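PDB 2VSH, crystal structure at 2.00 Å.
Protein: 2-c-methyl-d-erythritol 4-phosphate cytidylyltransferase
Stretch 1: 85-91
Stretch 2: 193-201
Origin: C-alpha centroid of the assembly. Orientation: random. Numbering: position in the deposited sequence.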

# COMPACT_ATOMS: atom_id res chain seq x y z
N ASP A 85 1.28 14.41 17.39
CA ASP A 85 0.83 13.26 16.62
C ASP A 85 -0.61 13.49 16.21
O ASP A 85 -1.24 14.44 16.70
CB ASP A 85 1.03 11.95 17.41
CG ASP A 85 0.33 11.95 18.77
OD1 ASP A 85 -0.81 12.43 18.89
OD2 ASP A 85 0.92 11.43 19.73
N ARG A 86 -1.15 12.67 15.30
CA ARG A 86 -2.49 12.93 14.82
C ARG A 86 -3.57 13.00 15.92
O ARG A 86 -4.43 13.87 15.85
CB ARG A 86 -2.92 11.99 13.67
CG ARG A 86 -2.74 10.49 13.92
CD ARG A 86 -3.05 9.64 12.65
NE ARG A 86 -4.29 10.08 12.00
CZ ARG A 86 -4.37 10.59 10.77
NH1 ARG A 86 -3.28 10.70 10.00
NH2 ARG A 86 -5.56 10.97 10.29
N ASN A 87 -3.52 12.11 16.91
CA ASN A 87 -4.57 12.09 17.94
C ASN A 87 -4.52 13.32 18.86
O ASN A 87 -5.54 13.79 19.33
CB ASN A 87 -4.50 10.80 18.78
CG ASN A 87 -5.10 9.60 18.06
OD1 ASN A 87 -6.01 9.74 17.24
ND2 ASN A 87 -4.57 8.42 18.34
N THR A 88 -3.32 13.83 19.10
CA THR A 88 -3.16 15.07 19.86
C THR A 88 -3.74 16.22 19.04
O THR A 88 -4.30 17.15 19.59
CB THR A 88 -1.69 15.33 20.26
OG1 THR A 88 -1.16 14.16 20.89
CG2 THR A 88 -1.59 16.49 21.27
N SER A 89 -3.59 16.16 17.72
CA SER A 89 -4.15 17.18 16.85
C SER A 89 -5.67 17.10 16.87
O SER A 89 -6.35 18.13 16.95
CB SER A 89 -3.62 17.05 15.42
OG SER A 89 -2.25 17.40 15.38
N ILE A 90 -6.21 15.89 16.84
CA ILE A 90 -7.68 15.72 16.95
C ILE A 90 -8.22 16.32 18.26
O ILE A 90 -9.18 17.09 18.23
CB ILE A 90 -8.12 14.25 16.77
CG1 ILE A 90 -7.79 13.79 15.33
CG2 ILE A 90 -9.62 14.12 17.02
CD1 ILE A 90 -7.86 12.29 15.10
N LYS A 91 -7.59 16.00 19.38
CA LYS A 91 -7.96 16.57 20.67
C LYS A 91 -7.92 18.11 20.61
O LYS A 91 -8.84 18.78 21.04
CB LYS A 91 -7.07 16.04 21.79
CG LYS A 91 -7.17 16.82 23.12
CD LYS A 91 -6.04 16.49 24.06
CE LYS A 91 -4.70 17.19 23.67
NZ LYS A 91 -4.55 18.61 24.13
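Stretch 2 193-201: ILTDACKIF

Stretch 2 meets stretch 1 at the beginnings of two helices. In stretch 1 the helix spans 86-91, and in stretch 2 residues 197-201 are helical; both helices continue later in the chain. Their N-to-C directions differ by 83°, so they cross nearly at right angles, and their axes come no nearer than 11.5 Å. The contact is small, burying 235 Å² summed over both sides. It is local in register too: the nearest CA pair is N87 CA to A197 CA, at 6.4 Å. The segment leading into the second helix, L194 to D196, is not helical. L194 has phi/psi of -96/69, T195 -80/-16 and D196 -99/137, and this turn brings backbone carbonyls, rather than long side chains, up to stretch 1.

N87 is the centre of the contact, with 75 Å² covered. Its CA-to-CB bond points toward stretch 2, and with chi1 at -78° (m) its amide reaches into the turn. N87 ND2 lies 3.0 Å from L194 O and 3.2 Å from T195 O, yet neither pair is a hydrogen bond, because the angles are poor; distance alone would mislead here. The same nitrogen is 3.6 Å from I200 CD1, so a side chain one turn into the second helix also borders the amide. N87 OD1 faces A197, at 3.6 Å from both A197 CA and A197 CB.

T195 and A197 are the most covered residues of stretch 2, at 42 and 39 Å². T195 takes part through its backbone: its side chain comes no closer than 5.1 Å, whereas T195 O is 3.4 Å from R86 CG and also lies at the edge of the R86 guanidinium, near its plane. A197 contributes its small methyl group, which I90 meets with CD1 at 3.8 Å from A197 CB, the apolar side-chain contact of this pairing.

No direct hydrogen bond joins the stretches, and two waters supply the polar links. Water 2 accepts from N87 N at 3.0 Å and donates to T195 O at 2.9 Å, tying a backbone amide in the first turn of one helix to the carbonyl of the other stretch. Water 1 accepts from R86 NE at 2.7 Å, donates to N87 OD1 at 3.0 Å, and accepts a weak bond from A197 N at 3.2 Å.

Each helix start is capped by an aspartate, though the two differ in rotamer: chi1 is p in D85 and t in D196. D85 caps the first, its OD1 accepting from T88 N at 2.9 Å with an N-H...acceptor angle of 156°; T88 OG1 also donates to D85 OD1, at 2.7 Å. D196 caps the second, its OD2 accepting from K199 N at 2.9 Å and 152°. Its CA-to-CB bond points away from stretch 1, and its side chain comes no closer than 5.6 Å to it.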

# COMPACT_ATOMS: atom_id res chain seq x y z
N ILE A 193 0.97 3.64 20.97
CA ILE A 193 0.70 2.44 20.18
C ILE A 193 -0.59 2.60 19.39
O ILE A 193 -0.69 2.12 18.25
CB ILE A 193 0.61 1.17 21.08
CG1 ILE A 193 1.95 0.89 21.74
CG2 ILE A 193 0.14 -0.06 20.28
CD1 ILE A 193 1.84 -0.08 22.93
N LEU A 194 -1.58 3.25 20.00
CA LEU A 194 -2.91 3.37 19.40
C LEU A 194 -2.98 4.70 18.68
O LEU A 194 -3.70 5.61 19.09
CB LEU A 194 -4.01 3.25 20.46
CG LEU A 194 -4.05 1.97 21.33
CD1 LEU A 194 -5.07 2.10 22.45
CD2 LEU A 194 -4.32 0.72 20.50
N THR A 195 -2.22 4.79 17.59
CA THR A 195 -1.99 6.04 16.89
C THR A 195 -3.15 6.45 15.96
O THR A 195 -3.24 7.60 15.54
CB THR A 195 -0.69 5.99 16.06
OG1 THR A 195 -0.74 4.86 15.18
CG2 THR A 195 0.52 5.87 16.96
N ASP A 196 -4.02 5.49 15.65
CA ASP A 196 -5.15 5.70 14.76
C ASP A 196 -6.39 5.94 15.60
O ASP A 196 -6.61 5.24 16.60
CB ASP A 196 -5.31 4.46 13.86
CG ASP A 196 -6.50 4.56 12.93
OD1 ASP A 196 -6.32 4.90 11.74
OD2 ASP A 196 -7.62 4.31 13.37
N ALA A 197 -7.20 6.92 15.21
CA ALA A 197 -8.36 7.32 16.00
C ALA A 197 -9.40 6.20 16.03
O ALA A 197 -9.95 5.88 17.09
CB ALA A 197 -8.97 8.62 15.44
N CYS A 198 -9.66 5.59 14.88
CA CYS A 198 -10.59 4.46 14.81
C CYS A 198 -10.15 3.26 15.66
O CYS A 198 -10.98 2.58 16.26
CB CYS A 198 -10.86 4.06 13.36
SG CYS A 198 -11.80 5.34 12.47
N LYS A 199 -8.84 3.00 15.70
CA LYS A 199 -8.27 1.93 16.54
C LYS A 199 -8.68 2.05 18.01
O LYS A 199 -8.96 1.06 18.67
CB LYS A 199 -6.74 1.90 16.40
CG LYS A 199 -5.98 0.90 17.27
CD LYS A 199 -6.47 -0.53 17.09
CE LYS A 199 -5.64 -1.53 17.88
NZ LYS A 199 -4.30 -1.75 17.24
N ILE A 200 -8.73 3.29 18.51
CA ILE A 200 -9.11 3.55 19.90
C ILE A 200 -10.56 3.14 20.12
O ILE A 200 -10.86 2.52 21.13
CB ILE A 200 -8.92 5.04 20.27
CG1 ILE A 200 -7.44 5.44 20.13
CG2 ILE A 200 -9.43 5.33 21.69
CD1 ILE A 200 -7.23 6.94 20.27
N PHE A 201 -11.45 3.47 19.18
CA PHE A 201 -12.85 3.04 19.26
C PHE A 201 -12.94 1.51 19.16
O PHE A 201 -13.66 0.87 19.93
CB PHE A 201 -13.71 3.73 18.17
CG PHE A 201 -14.04 5.19 18.46
CD1 PHE A 201 -13.10 6.19 18.23
CD2 PHE A 201 -15.29 5.55 18.94
CE1 PHE A 201 -13.38 7.56 18.50
CE2 PHE A 201 -15.61 6.90 19.22
CZ PHE A 201 -14.64 7.91 18.99
O HOH W 1 -5.82 9.59 14.22
O HOH W 2 -1.78 9.66 16.95